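2''-aminoglycoside nucleotidyltransferase (Klebsiella pneumoniae, PDB 4WQK) confers resistance to kanamycin, gentamicin, tobramycin and related aminoglycosides by adenylating their 2''-hydroxyl group in a magnesium-dependent reaction. Local coordinates at residues 5-9 against 81-86; 16-22 against 57-61; 62-68 against 78-82; 126-130 against 156-160; 130-136 against 149-153. All blocks are in the same frame, centred on the assembly; numbering follows the deposited sequence. Where two conformers were deposited one is given.

Contacts 1, 2 and 3 belong to the N-terminal domain with its nucleotidyltransferase fold, contacts 4 and 5 to the helical C-terminal domain, and kanamycin binds in the cleft between the two. Helix 5-19 is used near its start by contact 1 and at its end by contact 2; helix 55-64 carries contact 2 and then contact 3. Contacts 1 and 3, with centres about 9 Å apart, share Ile81 and Gly82 and meet on adjoining strands 76-81 and 84-93, the latter carrying the magnesium ligand Asp87. Contacts 4 and 5 follow later in the chain, successive levels of one helix pair, 126-139 with 147-160, joined by Ile130. Contacts 2 and 4 lie about 28 Å apart between centres.

Contact 1: 5-9 against 81-86; sequences TQVTL and IGDELL
In the nucleotidyltransferase fold of the N-terminal domain, the first turns of helix 5-19 lie against the beta hairpin of strands 76-81 and 84-93, where Leu9 and Gln6 meet Ile81 and Glu84. A type II' turn from Ile81 to Glu84 reverses the chain, and Gly82, with its positive phi, suits the second position of such a turn. The axes of the short segments 5-9 and 84-86 approach to 10.1 Å at 47°.

Leu9 supplies the apolar part. Its CG stands opposite the backbone N (chi1 179°), which carries the two methyls out to the hairpin: CD1 rests on Ile81 CG2 at 3.9 Å, while CD2 packs on Glu84 CB at 3.7 Å and, more distantly, faces Leu86 CD2. A branched leucine suits this place because each methyl serves a different strand. Glu84 is double-natured: its CB and CG give Leu9 an apolar flank, then a bend at chi2 turns the carboxylate toward the helix, with OE2 3.5 Å from Thr5 CG2.

Gln6 is buried, and an amide can both give and accept hydrogen bonds there: OE1 accepts from Trp30 NE1, and NE2 also donates to His43 O. Toward the hairpin, Gln6 NE2 donates to Glu84 OE1 at 3.0 Å and 165°, the oxygen lying in the amide plane but being approached from above the carboxylate plane.

Contact 2: 16-22 against 57-61; sequences AADERNL and ELEAI
Arg20 sends its CG away from its own carbonyl carbon (chi1 -67°) and then runs straight from CG to NE, so that it reaches across to Ala60 and Ile61. Ile61 has the matching chi1 of -71° with an extended chi2, which drives CD1 in between Ala17 and Leu22. The two side chains run alongside one another, head to tail: Arg20 NE lies 3.7 Å from Ile61 CG1, and further out Arg20 NH2 lies 3.6 Å from Ala60 CB. Glu57 O stands over one face of the guanidinium. The small side chain of Ala60 lets this flat group come close to the helix, while the CD and NE end of the arginine lies against the isoleucine.

The contact joins the end of helix 5-19 to helix 55-64 in the N-terminal domain. A Schellman motif closes the first helix: Leu22 N bonds back to Ala17 O, Asn21 N bonds to Asp18 O, and Asn21, a residue type that tolerates positive phi well, takes the C-prime position. The reversal brings Leu22 over the second helix, where its CD2 meets Ile61 CD1 at 3.9 Å. Ala16 CB touches Ile61 CG1 at 4.0 Å, alanine being short enough to let the backbones draw near.

On the outer side the charges are linked through water. Arg20 NH1 donates to a water at 2.8 Å, and that water donates to Glu57 OE1. The other carboxylate oxygen, Glu57 OE2, forms a salt bridge with Arg54, whose guanidinium also bonds to the carbonyl oxygens of Arg20 and Asn21.

Contact 3: 62-68 against 78-82; sequences VEMLGGR and LAEIG
Arg68 and Glu80 form an antiparallel hydrogen-bonded pair where strand 68-73, entered after helix 55-64, joins strand 76-81 at the edge of the N-terminal domain's mixed sheet. Arg68 N donates to Glu80 O and Glu80 N to Arg68 O, each bond 3.0 Å long. Ala79 CA adds a CA-H...O contact to Arg68 O.

The connection from helix to strand depends on glycine. Gly66 has positive phi in the Schellman motif that ends the helix, with Gly67 N bonding back to Val62 O. Lacking a side chain, Gly67 can then pass very close to the strand beside Ile81, its CA 3.1 Å from Glu80 O.

Apolar packing fills the side facing the helix. Val62 CG1 lies against Ala79 CB at 4.1 Å, and Leu65 CD1 meets Ile81 CD1 at the same distance; Ile81 CG2 also rests 3.5 Å from Leu65 O. Leu65 and Val62 continue this layer onto Ile13 and Leu86 respectively.

Polar side chains occupy the other face. Arg68 and Glu80 both hold CG between backbone N and carbonyl carbon (chi1 61° each), and run side by side with their CG atoms 3.9 Å apart. Their charged ends do not touch. Near the turn, one water bridges the two segments, donating to Gly66 O and accepting from Gly82 N at 2.8 Å.

Contact 4: 126-130 against 156-160; sequences WEAII and ACTSL
Trp126 and Ile130 pack against Ala156, Ser159 and Leu160 where two helices of the C-terminal domain, 126-139 and 147-160, run antiparallel; the axes of the short segments 126-130 and 156-160 pass 10.0 Å apart at 150°. Ser159 CB sits over a face of the indole in a CH-pi contact, 3.7 Å from the centroid of the Trp126 six-membered ring and 23° off its normal. Beside it, Trp126 CZ3 reaches Ala156 CA at 3.6 Å. Serine and alanine are small enough to let the broad ring lie close to the second helix.

Ile130 fills the next layer, its CG1 against Ala156 CB and its CD1 3.6 Å from Leu160 CD2. Leu160 turns CG to the side of its carbonyl carbon (chi1 -173°), which takes CD2 to Ile130 and CD1 to Trp126 CB and Glu127.

Further out, Arg35 and Ile32 of helix 28-36, in the N-terminal domain, meet Trp126, Arg35 by a cation-pi contact, and Ser159 OG is bonded to Leu155 O within its own helix. Helix 162-176 covers Ile130 and Leu160 through Val165. At the edge, Glu127 bends at chi2 over Leu160, its OE2 3.6 Å from Leu160 CD1.

Contact 5: 130-136 against 149-153; sequences IWDYFYY and HIESY
Tyr133 and Tyr153 form the tight part of this contact, Tyr153 turning the edge of its ring toward the face of Tyr133 in an offset edge-to-face pair. The centroids are 5.3 Å apart and the planes 64° to each other. With CG trans to N (chi1 178°), Tyr153 sends its ring across helix 126-139: CD1 comes within 3.5 Å of Tyr133 CG, while its CB covers the Tyr133 face in a CH-pi contact 4.1 Å from the centroid. At the far end, Tyr153 OH lies at the edge of the Phe134 ring, in its plane, 3.5 Å from Phe134 CE1. Ile130 CG2 touches Tyr153 CE1. Long flat side chains suit this place, since they span the 11.2 Å between the axes of the short segments.

These helices, 126-139 and 147-160, are an antiparallel pair of the C-terminal domain, crossing here at 146°. Behind the pair, Phe134 makes an edge-to-face contact with Phe172 of helix 162-176, and Ile32 of helix 28-36 touches Tyr133.

Toward His149 the packing gives way to water. Tyr133 OH passes Ser152 CB and then shares a water with His149 ND1, 2.7 Å from that nitrogen; hydroxyl and imidazole both suit such a bridge. Ser152 OG is hydrogen-bonded to Arg41. Tyr136, stacked on Trp145, meets the imidazole obliquely, its OH 3.5 Å from His149 CD2.

Contact 1: 5-9 against 81-86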
# COMPACT_ATOMS: atom_id res chain seq x y z
N THR A 5 0.90 -1.44 18.65
CA THR A 5 2.23 -1.65 18.12
C THR A 5 2.37 -1.20 16.66
O THR A 5 3.32 -0.46 16.34
CB THR A 5 2.62 -3.14 18.26
OG1 THR A 5 2.62 -3.46 19.65
CG2 THR A 5 4.02 -3.44 17.70
N GLN A 6 1.47 -1.59 15.76
CA GLN A 6 1.64 -1.23 14.36
C GLN A 6 1.46 0.27 14.14
O GLN A 6 2.18 0.86 13.34
CB GLN A 6 0.67 -1.99 13.43
CG GLN A 6 1.09 -3.41 13.22
CD GLN A 6 0.12 -4.15 12.33
OE1 GLN A 6 -0.93 -3.62 11.94
NE2 GLN A 6 0.44 -5.41 12.03
N VAL A 7 0.50 0.88 14.83
CA VAL A 7 0.28 2.33 14.69
C VAL A 7 1.53 3.07 15.14
O VAL A 7 2.03 3.95 14.41
CB VAL A 7 -0.94 2.83 15.49
CG1 VAL A 7 -0.96 4.37 15.57
CG2 VAL A 7 -2.24 2.35 14.82
N THR A 8 2.09 2.67 16.27
CA THR A 8 3.28 3.34 16.79
C THR A 8 4.43 3.16 15.80
O THR A 8 5.17 4.12 15.50
CB THR A 8 3.67 2.79 18.16
OG1 THR A 8 2.62 3.08 19.10
CG2 THR A 8 4.94 3.45 18.65
N LEU A 9 4.56 1.97 15.20
CA LEU A 9 5.61 1.72 14.23
C LEU A 9 5.43 2.52 12.94
O LEU A 9 6.41 3.08 12.41
CB LEU A 9 5.69 0.21 13.92
CG LEU A 9 6.77 -0.13 12.89
CD1 LEU A 9 8.17 0.22 13.41
CD2 LEU A 9 6.68 -1.64 12.63
N ILE A 81 10.66 -5.49 11.70
CA ILE A 81 11.11 -4.64 12.81
C ILE A 81 10.41 -5.20 14.03
O ILE A 81 9.19 -5.14 14.13
CB ILE A 81 10.75 -3.17 12.57
CG1 ILE A 81 11.34 -2.65 11.25
CG2 ILE A 81 11.18 -2.30 13.79
CD1 ILE A 81 10.88 -1.22 10.92
N GLY A 82 11.17 -5.80 14.94
CA GLY A 82 10.59 -6.50 16.07
C GLY A 82 9.72 -7.64 15.56
O GLY A 82 10.16 -8.44 14.73
N ASP A 83 8.47 -7.68 16.02
CA ASP A 83 7.54 -8.74 15.63
C ASP A 83 6.72 -8.35 14.42
O ASP A 83 5.83 -9.10 14.01
CB ASP A 83 6.60 -9.08 16.79
CG ASP A 83 7.30 -9.74 17.95
OD1 ASP A 83 8.23 -10.55 17.71
OD2 ASP A 83 6.92 -9.46 19.11
N GLU A 84 7.00 -7.18 13.84
CA GLU A 84 6.18 -6.68 12.73
C GLU A 84 6.84 -6.78 11.37
O GLU A 84 8.05 -6.65 11.23
CB GLU A 84 5.74 -5.22 12.99
CG GLU A 84 4.96 -5.00 14.30
CD GLU A 84 3.66 -5.78 14.36
OE1 GLU A 84 3.09 -6.14 13.31
OE2 GLU A 84 3.20 -6.05 15.49
N LEU A 85 6.01 -7.01 10.37
CA LEU A 85 6.44 -7.17 8.99
C LEU A 85 6.06 -5.96 8.15
O LEU A 85 4.95 -5.44 8.27
CB LEU A 85 5.83 -8.44 8.38
CG LEU A 85 6.67 -9.71 8.25
CD1 LEU A 85 7.95 -9.69 9.09
CD2 LEU A 85 5.82 -10.92 8.60
N LEU A 86 7.00 -5.52 7.34
CA LEU A 86 6.79 -4.48 6.34
C LEU A 86 6.86 -5.08 4.94
O LEU A 86 7.88 -5.69 4.57
CB LEU A 86 7.86 -3.40 6.43
CG LEU A 86 8.12 -2.71 7.75
CD1 LEU A 86 9.10 -1.57 7.49
CD2 LEU A 86 6.80 -2.21 8.30

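Contact 2: 16-22 against 57-61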
# COMPACT_ATOMS: atom_id res chain seq x y z
N ALA A 16 10.65 9.31 10.54
CA ALA A 16 12.02 9.23 10.01
C ALA A 16 12.02 9.57 8.52
O ALA A 16 12.97 10.20 8.02
CB ALA A 16 12.57 7.83 10.26
N ALA A 17 11.00 9.16 7.77
CA ALA A 17 10.94 9.45 6.34
C ALA A 17 10.72 10.95 6.12
O ALA A 17 11.38 11.57 5.30
CB ALA A 17 9.83 8.62 5.65
N ASP A 18 9.84 11.57 6.90
CA ASP A 18 9.64 13.01 6.79
C ASP A 18 10.97 13.77 7.00
O ASP A 18 11.25 14.76 6.32
CB ASP A 18 8.60 13.51 7.80
CG ASP A 18 7.13 13.18 7.40
OD1 ASP A 18 6.87 12.60 6.32
OD2 ASP A 18 6.23 13.62 8.21
N GLU A 19 11.75 13.35 8.00
CA GLU A 19 13.01 14.04 8.35
C GLU A 19 13.98 13.97 7.15
O GLU A 19 14.75 14.93 6.91
CB GLU A 19 13.63 13.43 9.60
CG GLU A 19 14.95 14.07 10.01
CD GLU A 19 15.34 13.75 11.45
OE1 GLU A 19 14.79 12.77 12.02
OE2 GLU A 19 16.19 14.46 12.01
N ARG A 20 13.91 12.88 6.41
CA ARG A 20 14.73 12.64 5.23
C ARG A 20 14.10 13.19 3.93
O ARG A 20 14.64 12.94 2.82
CB ARG A 20 15.00 11.14 5.07
CG ARG A 20 15.87 10.53 6.18
CD ARG A 20 15.88 9.00 6.09
NE ARG A 20 16.80 8.35 7.03
CZ ARG A 20 18.03 7.94 6.74
NH1 ARG A 20 18.54 8.09 5.52
NH2 ARG A 20 18.77 7.36 7.69
N ASN A 21 12.96 13.90 4.04
CA ASN A 21 12.24 14.34 2.85
C ASN A 21 11.94 13.20 1.87
O ASN A 21 12.03 13.39 0.63
CB ASN A 21 13.05 15.45 2.17
CG ASN A 21 13.43 16.53 3.14
OD1 ASN A 21 14.61 16.86 3.31
ND2 ASN A 21 12.43 17.07 3.83
N LEU A 22 11.59 12.04 2.43
CA LEU A 22 11.35 10.80 1.69
C LEU A 22 9.86 10.51 1.74
O LEU A 22 9.34 10.20 2.82
CB LEU A 22 12.12 9.65 2.32
CG LEU A 22 11.83 8.32 1.65
CD1 LEU A 22 12.49 8.30 0.27
CD2 LEU A 22 12.38 7.20 2.56
N GLU A 57 17.44 4.63 1.32
CA GLU A 57 17.02 5.49 2.43
C GLU A 57 15.96 4.78 3.24
O GLU A 57 15.95 4.91 4.47
CB GLU A 57 16.50 6.84 1.92
CG GLU A 57 17.61 7.64 1.19
CD GLU A 57 17.10 8.96 0.68
OE1 GLU A 57 16.58 9.72 1.54
OE2 GLU A 57 17.24 9.23 -0.54
N LEU A 58 15.05 4.06 2.58
CA LEU A 58 14.07 3.27 3.35
C LEU A 58 14.78 2.17 4.12
O LEU A 58 14.46 1.95 5.30
CB LEU A 58 12.99 2.71 2.43
CG LEU A 58 11.97 1.83 3.15
CD1 LEU A 58 11.26 2.58 4.25
CD2 LEU A 58 10.94 1.28 2.12
N GLU A 59 15.76 1.52 3.51
CA GLU A 59 16.48 0.47 4.23
C GLU A 59 17.20 1.08 5.46
O GLU A 59 17.28 0.46 6.51
CB GLU A 59 17.48 -0.27 3.32
CG GLU A 59 16.80 -1.14 2.25
CD GLU A 59 17.79 -2.08 1.55
OE1 GLU A 59 18.92 -2.30 2.04
OE2 GLU A 59 17.44 -2.65 0.49
N ALA A 60 17.70 2.30 5.31
CA ALA A 60 18.37 2.94 6.44
C ALA A 60 17.39 3.22 7.58
O ALA A 60 17.76 3.10 8.75
CB ALA A 60 19.08 4.24 5.98
N ILE A 61 16.15 3.61 7.24
CA ILE A 61 15.14 3.82 8.27
C ILE A 61 14.88 2.50 9.01
O ILE A 61 14.87 2.46 10.25
CB ILE A 61 13.86 4.37 7.65
CG1 ILE A 61 14.09 5.83 7.21
CG2 ILE A 61 12.67 4.22 8.62
CD1 ILE A 61 12.96 6.35 6.33
O HOH W 1 18.11 10.00 3.54

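Contact 3: 62-68 against 78-82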
# COMPACT_ATOMS: atom_id res chain seq x y z
N VAL A 62 14.72 1.43 8.24
CA VAL A 62 14.47 0.12 8.84
C VAL A 62 15.58 -0.26 9.80
O VAL A 62 15.33 -0.69 10.93
CB VAL A 62 14.33 -0.97 7.74
CG1 VAL A 62 14.37 -2.39 8.33
CG2 VAL A 62 13.05 -0.74 6.92
N GLU A 63 16.83 -0.11 9.37
CA GLU A 63 17.97 -0.46 10.20
C GLU A 63 18.05 0.41 11.45
O GLU A 63 18.42 -0.06 12.52
CB GLU A 63 19.26 -0.36 9.39
CG GLU A 63 19.33 -1.43 8.29
CD GLU A 63 20.41 -1.17 7.26
OE1 GLU A 63 21.45 -0.57 7.62
OE2 GLU A 63 20.23 -1.58 6.09
N MET A 64 17.74 1.70 11.30
CA MET A 64 17.83 2.63 12.42
C MET A 64 16.81 2.24 13.50
O MET A 64 17.06 2.42 14.69
CB MET A 64 17.59 4.06 11.91
CG MET A 64 17.90 5.13 12.89
SD MET A 64 16.58 6.30 13.00
CE MET A 64 15.56 5.24 13.97
N LEU A 65 15.69 1.69 13.07
CA LEU A 65 14.62 1.25 13.97
C LEU A 65 14.86 -0.17 14.51
O LEU A 65 14.01 -0.73 15.23
CB LEU A 65 13.29 1.32 13.22
CG LEU A 65 12.77 2.73 12.97
CD1 LEU A 65 11.48 2.65 12.20
CD2 LEU A 65 12.54 3.47 14.29
N GLY A 66 16.00 -0.75 14.16
CA GLY A 66 16.43 -2.03 14.72
C GLY A 66 15.98 -3.24 13.93
O GLY A 66 16.10 -4.38 14.40
N GLY A 67 15.49 -3.02 12.72
CA GLY A 67 15.04 -4.11 11.87
C GLY A 67 16.01 -4.49 10.77
O GLY A 67 17.17 -4.04 10.72
N ARG A 68 15.52 -5.31 9.85
CA ARG A 68 16.37 -5.83 8.80
C ARG A 68 15.52 -6.18 7.59
O ARG A 68 14.32 -6.41 7.72
CB ARG A 68 17.13 -7.06 9.29
CG ARG A 68 16.24 -8.19 9.71
CD ARG A 68 17.04 -9.41 10.20
NE ARG A 68 17.85 -9.99 9.13
CZ ARG A 68 17.39 -10.85 8.22
NH1 ARG A 68 16.10 -11.19 8.22
NH2 ARG A 68 18.20 -11.33 7.28
N LEU A 78 10.51 -7.67 1.78
CA LEU A 78 9.91 -7.77 3.12
C LEU A 78 10.96 -7.38 4.13
O LEU A 78 12.14 -7.78 4.01
CB LEU A 78 9.38 -9.18 3.44
CG LEU A 78 8.45 -9.78 2.39
CD1 LEU A 78 8.05 -11.23 2.77
CD2 LEU A 78 7.24 -8.88 2.18
N ALA A 79 10.56 -6.56 5.09
CA ALA A 79 11.43 -6.23 6.22
C ALA A 79 10.72 -6.57 7.52
O ALA A 79 9.48 -6.65 7.57
CB ALA A 79 11.78 -4.76 6.21
N GLU A 80 11.50 -6.84 8.56
CA GLU A 80 10.91 -7.03 9.88
C GLU A 80 11.51 -6.04 10.85
O GLU A 80 12.70 -5.77 10.81
CB GLU A 80 11.08 -8.47 10.40
CG GLU A 80 12.50 -8.93 10.57
CD GLU A 80 12.58 -10.32 11.20
OE1 GLU A 80 11.99 -11.28 10.64
OE2 GLU A 80 13.21 -10.43 12.28
N ILE A 81 10.66 -5.49 11.70
CA ILE A 81 11.11 -4.64 12.81
C ILE A 81 10.41 -5.20 14.03
O ILE A 81 9.19 -5.14 14.13
CB ILE A 81 10.75 -3.17 12.57
CG1 ILE A 81 11.34 -2.65 11.25
CG2 ILE A 81 11.18 -2.30 13.79
CD1 ILE A 81 10.88 -1.22 10.92
N GLY A 82 11.17 -5.80 14.94
CA GLY A 82 10.59 -6.50 16.07
C GLY A 82 9.72 -7.64 15.56
O GLY A 82 10.16 -8.44 14.73
O HOH W 2 13.94 -6.19 14.87

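Contact 4: 126-130 against 156-160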
# COMPACT_ATOMS: atom_id res chain seq x y z
N TRP A 126 -7.41 4.74 -4.05
CA TRP A 126 -8.39 3.66 -4.09
C TRP A 126 -8.22 2.83 -5.35
O TRP A 126 -8.33 1.59 -5.26
CB TRP A 126 -9.84 4.18 -4.02
CG TRP A 126 -10.28 4.72 -2.71
CD1 TRP A 126 -10.72 5.99 -2.45
CD2 TRP A 126 -10.44 3.99 -1.49
NE1 TRP A 126 -11.11 6.09 -1.14
CE2 TRP A 126 -10.94 4.87 -0.53
CE3 TRP A 126 -10.18 2.67 -1.11
CZ2 TRP A 126 -11.21 4.47 0.80
CZ3 TRP A 126 -10.45 2.28 0.19
CH2 TRP A 126 -10.91 3.19 1.14
N GLU A 127 -7.99 3.46 -6.49
CA GLU A 127 -7.87 2.67 -7.73
C GLU A 127 -6.68 1.71 -7.65
O GLU A 127 -6.79 0.56 -8.10
CB GLU A 127 -7.74 3.63 -8.93
CG GLU A 127 -8.99 4.40 -9.22
CD GLU A 127 -9.15 5.71 -8.37
OE1 GLU A 127 -8.44 6.01 -7.35
OE2 GLU A 127 -10.05 6.49 -8.74
N ALA A 128 -5.55 2.16 -7.10
CA ALA A 128 -4.39 1.29 -6.92
C ALA A 128 -4.65 0.16 -5.95
O ALA A 128 -4.22 -0.97 -6.17
CB ALA A 128 -3.16 2.12 -6.46
N ILE A 129 -5.35 0.48 -4.86
CA ILE A 129 -5.70 -0.52 -3.85
C ILE A 129 -6.56 -1.62 -4.49
O ILE A 129 -6.30 -2.84 -4.35
CB ILE A 129 -6.43 0.15 -2.68
CG1 ILE A 129 -5.47 1.06 -1.93
CG2 ILE A 129 -7.08 -0.87 -1.74
CD1 ILE A 129 -6.18 1.99 -0.92
N ILE A 130 -7.56 -1.20 -5.25
CA ILE A 130 -8.49 -2.15 -5.85
C ILE A 130 -7.81 -2.93 -6.99
O ILE A 130 -8.02 -4.15 -7.13
CB ILE A 130 -9.74 -1.39 -6.34
CG1 ILE A 130 -10.50 -0.91 -5.12
CG2 ILE A 130 -10.63 -2.27 -7.23
CD1 ILE A 130 -11.56 0.08 -5.43
N ALA A 156 -13.32 -1.17 0.12
CA ALA A 156 -12.69 -0.32 -0.89
C ALA A 156 -13.67 -0.05 -2.05
O ALA A 156 -13.79 1.08 -2.51
CB ALA A 156 -11.42 -0.98 -1.39
N CYS A 157 -14.41 -1.06 -2.46
CA CYS A 157 -15.34 -0.81 -3.55
C CYS A 157 -16.51 0.08 -3.14
O CYS A 157 -16.95 0.90 -3.96
CB CYS A 157 -15.89 -2.10 -4.12
SG CYS A 157 -14.66 -3.21 -4.89
N THR A 158 -17.01 -0.04 -1.91
CA THR A 158 -18.05 0.87 -1.44
C THR A 158 -17.51 2.32 -1.44
O THR A 158 -18.25 3.27 -1.77
CB THR A 158 -18.52 0.48 -0.05
OG1 THR A 158 -19.11 -0.81 -0.12
CG2 THR A 158 -19.55 1.43 0.48
N SER A 159 -16.24 2.47 -1.08
CA SER A 159 -15.67 3.81 -0.95
C SER A 159 -15.44 4.45 -2.32
O SER A 159 -15.66 5.66 -2.48
CB SER A 159 -14.37 3.74 -0.15
OG SER A 159 -14.57 3.21 1.16
N LEU A 160 -14.98 3.68 -3.30
CA LEU A 160 -14.74 4.22 -4.65
C LEU A 160 -16.05 4.32 -5.44
O LEU A 160 -16.26 5.27 -6.20
CB LEU A 160 -13.74 3.34 -5.39
CG LEU A 160 -13.34 3.96 -6.75
CD1 LEU A 160 -12.62 5.28 -6.59
CD2 LEU A 160 -12.47 2.90 -7.45

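Contact 5: 130-136 against 149-153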
# COMPACT_ATOMS: atom_id res chain seq x y z
N ILE A 130 -7.56 -1.20 -5.25
CA ILE A 130 -8.49 -2.15 -5.85
C ILE A 130 -7.81 -2.93 -6.99
O ILE A 130 -8.02 -4.15 -7.13
CB ILE A 130 -9.74 -1.39 -6.34
CG1 ILE A 130 -10.50 -0.91 -5.12
CG2 ILE A 130 -10.63 -2.27 -7.23
CD1 ILE A 130 -11.56 0.08 -5.43
N TRP A 131 -6.97 -2.27 -7.79
CA TRP A 131 -6.22 -2.93 -8.84
C TRP A 131 -5.43 -4.14 -8.31
O TRP A 131 -5.39 -5.18 -8.97
CB TRP A 131 -5.25 -1.92 -9.46
CG TRP A 131 -4.60 -2.27 -10.75
CD1 TRP A 131 -3.29 -2.69 -10.93
CD2 TRP A 131 -5.16 -2.16 -12.06
NE1 TRP A 131 -3.02 -2.84 -12.27
CE2 TRP A 131 -4.16 -2.55 -12.99
CE3 TRP A 131 -6.43 -1.80 -12.56
CZ2 TRP A 131 -4.38 -2.54 -14.36
CZ3 TRP A 131 -6.64 -1.80 -13.90
CH2 TRP A 131 -5.62 -2.16 -14.81
N ASP A 132 -4.82 -4.01 -7.14
CA ASP A 132 -4.06 -5.14 -6.60
C ASP A 132 -4.94 -6.32 -6.27
O ASP A 132 -4.50 -7.48 -6.35
CB ASP A 132 -3.29 -4.73 -5.34
CG ASP A 132 -1.82 -4.55 -5.62
OD1 ASP A 132 -1.39 -4.87 -6.76
OD2 ASP A 132 -1.10 -4.06 -4.74
N TYR A 133 -6.19 -6.09 -5.85
CA TYR A 133 -7.09 -7.20 -5.66
C TYR A 133 -7.40 -7.94 -6.97
O TYR A 133 -7.68 -9.12 -6.97
CB TYR A 133 -8.43 -6.77 -5.04
CG TYR A 133 -8.34 -6.47 -3.57
CD1 TYR A 133 -8.39 -7.48 -2.62
CD2 TYR A 133 -8.22 -5.16 -3.13
CE1 TYR A 133 -8.29 -7.16 -1.24
CE2 TYR A 133 -8.14 -4.84 -1.79
CZ TYR A 133 -8.18 -5.84 -0.86
OH TYR A 133 -8.08 -5.47 0.47
N PHE A 134 -7.33 -7.24 -8.10
CA PHE A 134 -7.56 -7.90 -9.36
C PHE A 134 -6.45 -8.92 -9.66
O PHE A 134 -6.72 -10.02 -10.15
CB PHE A 134 -7.69 -6.89 -10.52
CG PHE A 134 -8.84 -5.93 -10.36
CD1 PHE A 134 -9.96 -6.25 -9.59
CD2 PHE A 134 -8.80 -4.70 -11.02
CE1 PHE A 134 -11.03 -5.33 -9.47
CE2 PHE A 134 -9.87 -3.79 -10.90
CZ PHE A 134 -10.98 -4.12 -10.14
N TYR A 135 -5.20 -8.56 -9.34
CA TYR A 135 -4.13 -9.57 -9.48
C TYR A 135 -4.37 -10.76 -8.56
O TYR A 135 -4.16 -11.92 -8.97
CB TYR A 135 -2.77 -8.98 -9.15
CG TYR A 135 -2.25 -7.93 -10.09
CD1 TYR A 135 -1.94 -8.24 -11.42
CD2 TYR A 135 -2.05 -6.65 -9.65
CE1 TYR A 135 -1.43 -7.24 -12.28
CE2 TYR A 135 -1.54 -5.67 -10.46
CZ TYR A 135 -1.26 -5.96 -11.79
OH TYR A 135 -0.75 -4.96 -12.62
N TYR A 136 -4.80 -10.48 -7.33
CA TYR A 136 -5.08 -11.52 -6.36
C TYR A 136 -6.18 -12.46 -6.89
O TYR A 136 -6.09 -13.69 -6.72
CB TYR A 136 -5.44 -10.86 -5.02
CG TYR A 136 -5.66 -11.83 -3.88
CD1 TYR A 136 -4.81 -12.91 -3.69
CD2 TYR A 136 -6.72 -11.67 -3.01
CE1 TYR A 136 -5.00 -13.80 -2.64
CE2 TYR A 136 -6.93 -12.56 -1.96
CZ TYR A 136 -6.07 -13.63 -1.78
OH TYR A 136 -6.27 -14.53 -0.75
N HIS A 149 -10.21 -10.69 3.28
CA HIS A 149 -9.87 -10.03 2.02
C HIS A 149 -11.10 -9.68 1.26
O HIS A 149 -11.17 -8.62 0.61
CB HIS A 149 -8.98 -10.91 1.18
CG HIS A 149 -7.64 -11.12 1.79
ND1 HIS A 149 -6.96 -10.10 2.44
CD2 HIS A 149 -6.85 -12.21 1.86
CE1 HIS A 149 -5.80 -10.57 2.87
NE2 HIS A 149 -5.72 -11.85 2.55
N ILE A 150 -12.09 -10.55 1.36
CA ILE A 150 -13.37 -10.29 0.76
C ILE A 150 -13.94 -9.01 1.40
O ILE A 150 -14.40 -8.11 0.70
CB ILE A 150 -14.29 -11.48 0.96
CG1 ILE A 150 -13.72 -12.69 0.21
CG2 ILE A 150 -15.67 -11.20 0.38
CD1 ILE A 150 -13.84 -12.57 -1.27
N GLU A 151 -13.86 -8.91 2.72
CA GLU A 151 -14.42 -7.74 3.40
C GLU A 151 -13.66 -6.46 3.07
O GLU A 151 -14.29 -5.41 2.89
CB GLU A 151 -14.45 -7.96 4.91
CG GLU A 151 -15.42 -9.06 5.30
CD GLU A 151 -15.47 -9.33 6.80
OE1 GLU A 151 -14.53 -8.91 7.52
OE2 GLU A 151 -16.45 -9.97 7.25
N SER A 152 -12.33 -6.52 3.02
CA SER A 152 -11.55 -5.32 2.75
C SER A 152 -11.80 -4.86 1.31
O SER A 152 -11.95 -3.66 1.04
CB SER A 152 -10.05 -5.54 3.01
OG SER A 152 -9.71 -5.41 4.38
N TYR A 153 -11.89 -5.82 0.38
CA TYR A 153 -12.23 -5.50 -1.01
C TYR A 153 -13.57 -4.79 -1.12
O TYR A 153 -13.66 -3.74 -1.78
CB TYR A 153 -12.26 -6.76 -1.87
CG TYR A 153 -12.65 -6.54 -3.32
CD1 TYR A 153 -11.77 -5.93 -4.21
CD2 TYR A 153 -13.90 -6.91 -3.79
CE1 TYR A 153 -12.10 -5.73 -5.54
CE2 TYR A 153 -14.25 -6.69 -5.14
CZ TYR A 153 -13.34 -6.12 -6.00
OH TYR A 153 -13.69 -5.91 -7.33
O HOH W 3 -7.17 -7.38 2.31